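Local coordinates for malonyl CoA-acyl carrier protein transacylase (Synechocystis sp. PCC 6803 substr. Kazusa, PDB 4RR5) that transfers the malonyl group from malonyl-CoA to holo acyl carrier protein, supplying malonyl-ACP for fatty acid biosynthesis, at residues 187-200 against 233-245. Sequence-based numbering, arbitrary orientation.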
ATOM      1  N   PHE A 187      -7.173  -5.498   9.985  1.00 26.38           N
ATOM      2  CA  PHE A 187      -6.278  -5.789   8.880  1.00 24.68           C
ATOM      3  C   PHE A 187      -4.847  -6.008   9.363  1.00 27.12           C
ATOM      4  O   PHE A 187      -4.456  -5.469  10.397  1.00 26.78           O
ATOM      5  CB  PHE A 187      -6.303  -4.642   7.874  1.00 24.20           C
ATOM      6  CG  PHE A 187      -7.647  -4.393   7.261  1.00 31.88           C
ATOM      7  CD1 PHE A 187      -8.641  -5.362   7.296  1.00 33.02           C
ATOM      8  CD2 PHE A 187      -7.920  -3.189   6.640  1.00 33.87           C
ATOM      9  CE1 PHE A 187      -9.875  -5.131   6.718  1.00 28.62           C
ATOM     10  CE2 PHE A 187      -9.157  -2.954   6.062  1.00 32.62           C
ATOM     11  CZ  PHE A 187     -10.135  -3.925   6.107  1.00 28.95           C
ATOM     12  N   HIS A 188      -4.068  -6.773   8.598  1.00 25.03           N
ATOM     13  CA  HIS A 188      -2.670  -7.044   8.932  1.00 25.92           C
ATOM     14  C   HIS A 188      -2.537  -7.610  10.337  1.00 27.65           C
ATOM     15  O   HIS A 188      -1.788  -7.099  11.170  1.00 28.23           O
ATOM     16  CB  HIS A 188      -1.833  -5.780   8.763  1.00 21.34           C
ATOM     17  CG  HIS A 188      -1.704  -5.367   7.335  1.00 24.08           C
ATOM     18  ND1 HIS A 188      -1.007  -6.111   6.412  1.00 19.69           N
ATOM     19  CD2 HIS A 188      -2.235  -4.322   6.655  1.00 23.81           C
ATOM     20  CE1 HIS A 188      -1.097  -5.536   5.226  1.00 22.52           C
ATOM     21  NE2 HIS A 188      -1.841  -4.450   5.347  1.00 21.96           N
ATOM     22  N   SER A 189      -3.289  -8.674  10.586  1.00 29.11           N
ATOM     23  CA  SER A 189      -3.282  -9.350  11.878  1.00 29.18           C
ATOM     24  C   SER A 189      -3.830 -10.739  11.665  1.00 30.48           C
ATOM     25  O   SER A 189      -4.380 -11.031  10.599  1.00 31.77           O
ATOM     26  CB  SER A 189      -4.124  -8.598  12.908  1.00 27.82           C
ATOM     27  OG  SER A 189      -5.489  -8.950  12.793  1.00 30.01           O
ATOM     28  N   SER A 190      -3.703 -11.591  12.671  1.00 30.93           N
ATOM     29  CA  SER A 190      -4.174 -12.964  12.546  1.00 30.86           C
ATOM     30  C   SER A 190      -5.695 -13.040  12.447  1.00 32.08           C
ATOM     31  O   SER A 190      -6.226 -14.069  12.068  1.00 40.50           O
ATOM     32  CB  SER A 190      -3.682 -13.814  13.718  1.00 36.52           C
ATOM     33  OG  SER A 190      -4.247 -13.347  14.935  1.00 52.49           O
ATOM     34  N   PHE A 191      -6.406 -11.958  12.746  1.00 30.30           N
ATOM     35  CA  PHE A 191      -7.850 -11.951  12.510  1.00 31.36           C
ATOM     36  C   PHE A 191      -8.186 -12.135  11.035  1.00 30.00           C
ATOM     37  O   PHE A 191      -9.279 -12.581  10.696  1.00 35.05           O
ATOM     38  CB  PHE A 191      -8.492 -10.663  13.042  1.00 28.38           C
ATOM     39  CG  PHE A 191      -8.617 -10.637  14.537  1.00 32.07           C
ATOM     40  CD1 PHE A 191      -9.516 -11.462  15.181  1.00 35.33           C
ATOM     41  CD2 PHE A 191      -7.813  -9.813  15.302  1.00 35.75           C
ATOM     42  CE1 PHE A 191      -9.623 -11.455  16.558  1.00 39.94           C
ATOM     43  CE2 PHE A 191      -7.919  -9.800  16.682  1.00 38.80           C
ATOM     44  CZ  PHE A 191      -8.824 -10.624  17.308  1.00 38.86           C
ATOM     45  N   MET A 192      -7.251 -11.812  10.153  1.00 28.97           N
ATOM     46  CA  MET A 192      -7.496 -11.963   8.717  1.00 34.03           C
ATOM     47  C   MET A 192      -7.274 -13.396   8.243  1.00 38.16           C
ATOM     48  O   MET A 192      -7.434 -13.676   7.056  1.00 36.89           O
ATOM     49  CB  MET A 192      -6.602 -11.020   7.892  1.00 30.63           C
ATOM     50  CG  MET A 192      -6.901  -9.531   8.023  1.00 27.53           C
ATOM     51  SD  MET A 192      -8.611  -9.116   7.661  1.00 29.56           S
ATOM     52  CE  MET A 192      -9.226  -8.933   9.326  1.00 29.88           C
ATOM     53  N   ALA A 193      -6.923 -14.290   9.169  1.00 34.24           N
ATOM     54  CA  ALA A 193      -6.553 -15.666   8.832  1.00 34.97           C
ATOM     55  C   ALA A 193      -7.532 -16.348   7.876  1.00 34.81           C
ATOM     56  O   ALA A 193      -7.164 -16.644   6.741  1.00 43.35           O
ATOM     57  CB  ALA A 193      -6.396 -16.499  10.107  1.00 32.87           C
ATOM     58  N   GLN A 194      -8.764 -16.598   8.312  1.00 35.05           N
ATOM     59  CA  GLN A 194      -9.704 -17.337   7.468  1.00 42.19           C
ATOM     60  C   GLN A 194      -9.998 -16.591   6.169  1.00 45.41           C
ATOM     61  O   GLN A 194      -9.977 -17.199   5.104  1.00 53.15           O
ATOM     62  CB  GLN A 194     -11.007 -17.635   8.209  1.00 43.58           C
ATOM     63  CG  GLN A 194     -10.825 -17.891   9.684  1.00 52.95           C
ATOM     64  CD  GLN A 194     -12.061 -18.508  10.304  1.00 65.10           C
ATOM     65  OE1 GLN A 194     -13.053 -18.748   9.610  1.00 69.63           O
ATOM     66  NE2 GLN A 194     -12.016 -18.766  11.616  1.00 61.91           N
ATOM     67  N   PRO A 195     -10.272 -15.275   6.245  1.00 43.19           N
ATOM     68  CA  PRO A 195     -10.293 -14.490   5.006  1.00 41.80           C
ATOM     69  C   PRO A 195      -9.006 -14.597   4.177  1.00 45.83           C
ATOM     70  O   PRO A 195      -9.076 -14.808   2.971  1.00 44.95           O
ATOM     71  CB  PRO A 195     -10.485 -13.067   5.523  1.00 43.22           C
ATOM     72  CG  PRO A 195     -11.328 -13.250   6.734  1.00 41.81           C
ATOM     73  CD  PRO A 195     -10.801 -14.490   7.380  1.00 41.87           C
ATOM     74  N   SER A 196      -7.847 -14.460   4.813  1.00 44.42           N
ATOM     75  CA  SER A 196      -6.581 -14.555   4.093  1.00 41.06           C
ATOM     76  C   SER A 196      -6.291 -15.948   3.521  1.00 49.93           C
ATOM     77  O   SER A 196      -5.429 -16.078   2.654  1.00 49.12           O
ATOM     78  CB  SER A 196      -5.414 -14.148   5.001  1.00 43.41           C
ATOM     79  OG  SER A 196      -4.210 -14.814   4.637  1.00 38.23           O
ATOM     80  N   GLN A 197      -6.982 -16.988   3.990  1.00 54.22           N
ATOM     81  CA  GLN A 197      -6.633 -18.336   3.541  1.00 52.34           C
ATOM     82  C   GLN A 197      -7.423 -18.768   2.292  1.00 47.84           C
ATOM     83  O   GLN A 197      -6.933 -19.576   1.506  1.00 48.09           O
ATOM     84  CB  GLN A 197      -6.789 -19.342   4.694  1.00 53.73           C
ATOM     85  CG  GLN A 197      -8.018 -20.246   4.691  1.00 61.50           C
ATOM     86  CD  GLN A 197      -7.972 -21.264   5.843  1.00 65.16           C
ATOM     87  OE1 GLN A 197      -6.892 -21.699   6.260  1.00 59.61           O
ATOM     88  NE2 GLN A 197      -9.144 -21.622   6.373  1.00 55.76           N
ATOM     89  N   SER A 198      -8.605 -18.208   2.063  1.00 44.68           N
ATOM     90  CA  SER A 198      -9.283 -18.494   0.794  1.00 50.76           C
ATOM     91  C   SER A 198      -8.663 -17.731  -0.393  1.00 49.17           C
ATOM     92  O   SER A 198      -8.527 -18.268  -1.504  1.00 44.53           O
ATOM     93  CB  SER A 198     -10.769 -18.172   0.887  1.00 52.33           C
ATOM     94  OG  SER A 198     -11.458 -18.732  -0.225  1.00 55.58           O
ATOM     95  N   PHE A 199      -8.306 -16.475  -0.145  1.00 43.85           N
ATOM     96  CA  PHE A 199      -7.634 -15.632  -1.130  1.00 43.47           C
ATOM     97  C   PHE A 199      -6.259 -16.200  -1.498  1.00 40.26           C
ATOM     98  O   PHE A 199      -5.827 -16.101  -2.648  1.00 37.24           O
ATOM     99  CB  PHE A 199      -7.514 -14.197  -0.583  1.00 39.22           C
ATOM    100  CG  PHE A 199      -6.695 -13.270  -1.442  1.00 33.05           C
ATOM    101  CD1 PHE A 199      -7.084 -12.967  -2.742  1.00 33.26           C
ATOM    102  CD2 PHE A 199      -5.541 -12.682  -0.936  1.00 27.53           C
ATOM    103  CE1 PHE A 199      -6.327 -12.104  -3.531  1.00 27.88           C
ATOM    104  CE2 PHE A 199      -4.787 -11.820  -1.710  1.00 26.05           C
ATOM    105  CZ  PHE A 199      -5.181 -11.528  -3.017  1.00 24.96           C
ATOM    106  N   ALA A 200      -5.586 -16.804  -0.518  1.00 41.54           N
ATOM    107  CA  ALA A 200      -4.287 -17.454  -0.736  1.00 41.20           C
ATOM    108  C   ALA A 200      -4.380 -18.623  -1.706  1.00 34.75           C
ATOM    109  O   ALA A 200      -3.477 -18.834  -2.511  1.00 33.84           O
ATOM    110  CB  ALA A 200      -3.698 -17.929   0.585  1.00 39.56           C
ATOM    111  N   LYS A 233       5.893 -14.008   0.026  1.00 26.89           N
ATOM    112  CA  LYS A 233       5.799 -12.806   0.842  1.00 29.45           C
ATOM    113  C   LYS A 233       4.423 -12.112   0.711  1.00 33.03           C
ATOM    114  O   LYS A 233       3.900 -11.553   1.676  1.00 25.30           O
ATOM    115  CB  LYS A 233       6.904 -11.826   0.462  1.00 28.43           C
ATOM    116  CG  LYS A 233       8.320 -12.367   0.558  1.00 30.00           C
ATOM    117  CD  LYS A 233       9.289 -11.231   0.322  1.00 28.06           C
ATOM    118  CE  LYS A 233      10.735 -11.637   0.406  1.00 24.83           C
ATOM    119  NZ  LYS A 233      11.529 -10.412   0.691  1.00 26.03           N
ATOM    120  N   LEU A 234       3.843 -12.137  -0.487  1.00 29.97           N
ATOM    121  CA  LEU A 234       2.564 -11.475  -0.705  1.00 26.44           C
ATOM    122  C   LEU A 234       1.436 -12.251  -0.007  1.00 26.64           C
ATOM    123  O   LEU A 234       0.581 -11.672   0.663  1.00 23.16           O
ATOM    124  CB  LEU A 234       2.293 -11.331  -2.200  1.00 22.33           C
ATOM    125  CG  LEU A 234       0.989 -10.624  -2.566  1.00 25.63           C
ATOM    126  CD1 LEU A 234       1.074  -9.142  -2.175  1.00 22.61           C
ATOM    127  CD2 LEU A 234       0.658 -10.789  -4.049  1.00 23.58           C
ATOM    128  N   ILE A 235       1.458 -13.569  -0.160  1.00 28.67           N
ATOM    129  CA  ILE A 235       0.515 -14.451   0.523  1.00 27.86           C
ATOM    130  C   ILE A 235       0.539 -14.234   2.030  1.00 26.20           C
ATOM    131  O   ILE A 235      -0.496 -14.306   2.693  1.00 25.93           O
ATOM    132  CB  ILE A 235       0.816 -15.937   0.201  1.00 31.33           C
ATOM    133  CG1 ILE A 235       0.297 -16.275  -1.202  1.00 26.80           C
ATOM    134  CG2 ILE A 235       0.207 -16.875   1.258  1.00 28.60           C
ATOM    135  CD1 ILE A 235       0.641 -17.652  -1.655  1.00 27.39           C
ATOM    136  N   GLN A 236       1.720 -13.937   2.564  1.00 23.68           N
ATOM    137  CA  GLN A 236       1.872 -13.665   3.986  1.00 24.44           C
ATOM    138  C   GLN A 236       1.433 -12.247   4.401  1.00 26.55           C
ATOM    139  O   GLN A 236       1.285 -11.953   5.589  1.00 25.63           O
ATOM    140  CB  GLN A 236       3.322 -13.901   4.390  1.00 23.05           C
ATOM    141  CG  GLN A 236       3.686 -15.375   4.414  1.00 29.26           C
ATOM    142  CD  GLN A 236       5.181 -15.614   4.467  1.00 33.49           C
ATOM    143  OE1 GLN A 236       5.968 -14.675   4.568  1.00 39.06           O
ATOM    144  NE2 GLN A 236       5.582 -16.877   4.402  1.00 36.09           N
ATOM    145  N   GLN A 237       1.199 -11.377   3.424  1.00 27.40           N
ATOM    146  CA  GLN A 237       1.053  -9.959   3.714  1.00 25.63           C
ATOM    147  C   GLN A 237      -0.222  -9.620   4.473  1.00 24.69           C
ATOM    148  O   GLN A 237      -0.232  -8.710   5.297  1.00 22.55           O
ATOM    149  CB  GLN A 237       1.092  -9.156   2.421  1.00 25.27           C
ATOM    150  CG  GLN A 237       0.995  -7.656   2.621  1.00 25.62           C
ATOM    151  CD  GLN A 237       0.440  -6.977   1.407  1.00 22.88           C
ATOM    152  OE1 GLN A 237      -0.585  -7.409   0.865  1.00 24.98           O
ATOM    153  NE2 GLN A 237       1.114  -5.925   0.952  1.00 17.15           N
ATOM    154  N   MET A 238      -1.298 -10.347   4.201  1.00 20.81           N
ATOM    155  CA  MET A 238      -2.576  -9.899   4.700  1.00 24.27           C
ATOM    156  C   MET A 238      -2.709 -10.079   6.212  1.00 26.63           C
ATOM    157  O   MET A 238      -3.421  -9.309   6.868  1.00 31.34           O
ATOM    158  CB  MET A 238      -3.716 -10.614   3.981  1.00 29.42           C
ATOM    159  CG  MET A 238      -5.069 -10.011   4.326  1.00 30.50           C
ATOM    160  SD  MET A 238      -6.454 -10.858   3.584  1.00 36.19           S
ATOM    161  CE  MET A 238      -6.148 -10.504   1.853  1.00 27.79           C
ATOM    162  N   THR A 239      -2.035 -11.086   6.763  1.00 25.69           N
ATOM    163  CA  THR A 239      -2.072 -11.337   8.209  1.00 27.92           C
ATOM    164  C   THR A 239      -0.860 -10.755   8.930  1.00 28.64           C
ATOM    165  O   THR A 239      -0.774 -10.782  10.164  1.00 29.37           O
ATOM    166  CB  THR A 239      -2.133 -12.828   8.522  1.00 25.42           C
ATOM    167  OG1 THR A 239      -1.083 -13.499   7.810  1.00 25.70           O
ATOM    168  CG2 THR A 239      -3.480 -13.398   8.114  1.00 26.59           C
ATOM    169  N   GLY A 240       0.066 -10.217   8.148  1.00 25.52           N
ATOM    170  CA  GLY A 240       1.340  -9.792   8.667  1.00 22.05           C
ATOM    171  C   GLY A 240       1.491  -8.302   8.647  1.00 24.57           C
ATOM    172  O   GLY A 240       0.693  -7.593   8.036  1.00 26.33           O
ATOM    173  N   SER A 241       2.536  -7.836   9.319  1.00 23.59           N
ATOM    174  CA  SER A 241       2.763  -6.420   9.531  1.00 27.80           C
ATOM    175  C   SER A 241       3.456  -5.768   8.345  1.00 29.15           C
ATOM    176  O   SER A 241       4.256  -6.392   7.653  1.00 28.08           O
ATOM    177  CB  SER A 241       3.587  -6.197  10.800  1.00 22.44           C
ATOM    178  OG  SER A 241       3.642  -4.813  11.118  1.00 31.47           O
ATOM    179  N   VAL A 242       3.129  -4.500   8.125  1.00 28.81           N
ATOM    180  CA  VAL A 242       3.767  -3.706   7.094  1.00 27.73           C
ATOM    181  C   VAL A 242       5.008  -3.011   7.669  1.00 30.65           C
ATOM    182  O   VAL A 242       4.921  -2.017   8.421  1.00 28.91           O
ATOM    183  CB  VAL A 242       2.786  -2.679   6.506  1.00 25.01           C
ATOM    184  CG1 VAL A 242       3.485  -1.791   5.506  1.00 22.72           C
ATOM    185  CG2 VAL A 242       1.631  -3.409   5.839  1.00 25.13           C
ATOM    186  N   ARG A 243       6.162  -3.564   7.316  1.00 27.62           N
ATOM    187  CA  ARG A 243       7.446  -3.071   7.784  1.00 28.30           C
ATOM    188  C   ARG A 243       7.965  -1.957   6.879  1.00 29.88           C
ATOM    189  O   ARG A 243       9.001  -2.103   6.222  1.00 26.39           O
ATOM    190  CB  ARG A 243       8.420  -4.234   7.857  1.00 21.03           C
ATOM    191  CG  ARG A 243       7.796  -5.388   8.625  1.00 25.70           C
ATOM    192  CD  ARG A 243       8.578  -6.661   8.529  1.00 25.00           C
ATOM    193  NE  ARG A 243       9.968  -6.428   8.886  1.00 35.14           N
ATOM    194  CZ  ARG A 243      10.912  -7.353   8.834  1.00 32.98           C
ATOM    195  NH1 ARG A 243      10.617  -8.585   8.434  1.00 22.74           N
ATOM    196  NH2 ARG A 243      12.148  -7.033   9.176  1.00 37.94           N
ATOM    197  N   TRP A 244       7.237  -0.840   6.843  1.00 27.22           N
ATOM    198  CA  TRP A 244       7.569   0.217   5.900  1.00 24.66           C
ATOM    199  C   TRP A 244       8.790   0.994   6.357  1.00 29.02           C
ATOM    200  O   TRP A 244       9.630   1.361   5.536  1.00 31.27           O
ATOM    201  CB  TRP A 244       6.398   1.171   5.675  1.00 25.59           C
ATOM    202  CG  TRP A 244       6.665   2.036   4.501  1.00 22.60           C
ATOM    203  CD1 TRP A 244       7.061   3.342   4.515  1.00 24.38           C
ATOM    204  CD2 TRP A 244       6.629   1.640   3.129  1.00 21.01           C
ATOM    205  NE1 TRP A 244       7.262   3.789   3.230  1.00 25.33           N
ATOM    206  CE2 TRP A 244       7.011   2.760   2.361  1.00 27.23           C
ATOM    207  CE3 TRP A 244       6.311   0.448   2.473  1.00 22.97           C
ATOM    208  CZ2 TRP A 244       7.060   2.727   0.965  1.00 21.28           C
ATOM    209  CZ3 TRP A 244       6.377   0.412   1.089  1.00 20.83           C
ATOM    210  CH2 TRP A 244       6.751   1.545   0.352  1.00 22.27           C
ATOM    211  N   ARG A 245       8.901   1.232   7.660  1.00 30.31           N
ATOM    212  CA  ARG A 245      10.101   1.869   8.208  1.00 32.86           C
ATOM    213  C   ARG A 245      11.358   1.179   7.687  1.00 30.84           C
ATOM    214  O   ARG A 245      12.230   1.819   7.102  1.00 32.32           O
ATOM    215  CB  ARG A 245      10.080   1.853   9.742  1.00 37.28           C
ATOM    216  CG  ARG A 245      11.355   2.410  10.393  1.00 39.54           C
ATOM    217  CD  ARG A 245      11.358   2.304  11.932  1.00 39.02           C
ATOM    218  NE  ARG A 245      11.155   0.945  12.447  1.00 35.63           N
ATOM    219  CZ  ARG A 245      12.100   0.006  12.533  1.00 38.86           C
ATOM    220  NH1 ARG A 245      13.338   0.247  12.119  1.00 41.91           N
ATOM    221  NH2 ARG A 245      11.805  -1.190  13.029  1.00 40.66           N
TER
HETATM  222  O   HOH W   1      -1.611 -13.387   5.356  1.00 27.94           O
HETATM  223  O   HOH W   2      -3.006 -14.411   1.556  1.00 28.30           O
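His-188 turns the ND1 side of its imidazole to two backbone carbonyls of 233-245. ND1 donates to Gly-240 O at 2.8 Å, meeting the carbonyl almost head-on (C=O...N 174°). The oxygen is tilted from the ring plane, however, and the N-H...O angle is a bent 136°. A second, weak bond runs from ND1 to Gln-237 O at 2.9 Å, so one N-H is shared by two acceptors. Val-242 CG2 lies over one ring face in a CH-pi contact, 3.7 Å from the centroid and nearer the CE1 side, while Gln-237 CG closes in at the ring edge. The other ring nitrogen, NE2, is hydrogen-bonded to Ser-88 OG. OE1 of Gln-237 accepts from Arg-113, and its NE2 bonds to Asn-218 OD1 and Ser-88 O.

Farther along, the 3-10 turn 190-192 and the helix 193-204 that follows it pack on Met-238. With CG anti to the backbone N (chi1 -171°), its chain crosses that of Met-192 at about a right angle, rests SD on Ser-196 CB and brings CE to 3.6 Å from Phe-199 CD2. Beside this apolar seam, water 1 bonds to Ser-196 OG and donates to Ile-235 O at 3.0 Å; Thr-239 OG1 is doubtfully close to it. Water 2 lies 2.8 Å from Ile-235 O and also approaches Ser-196 O, a second, less certain link between the segments.

Ser-88 and His-188 are probably the catalytic pair, as in related FabD transacylases. The carbonyls at ND1 and the Val-242 methyl would limit the imidazole's rotation, keeping NE2 turned to Ser-88 OG.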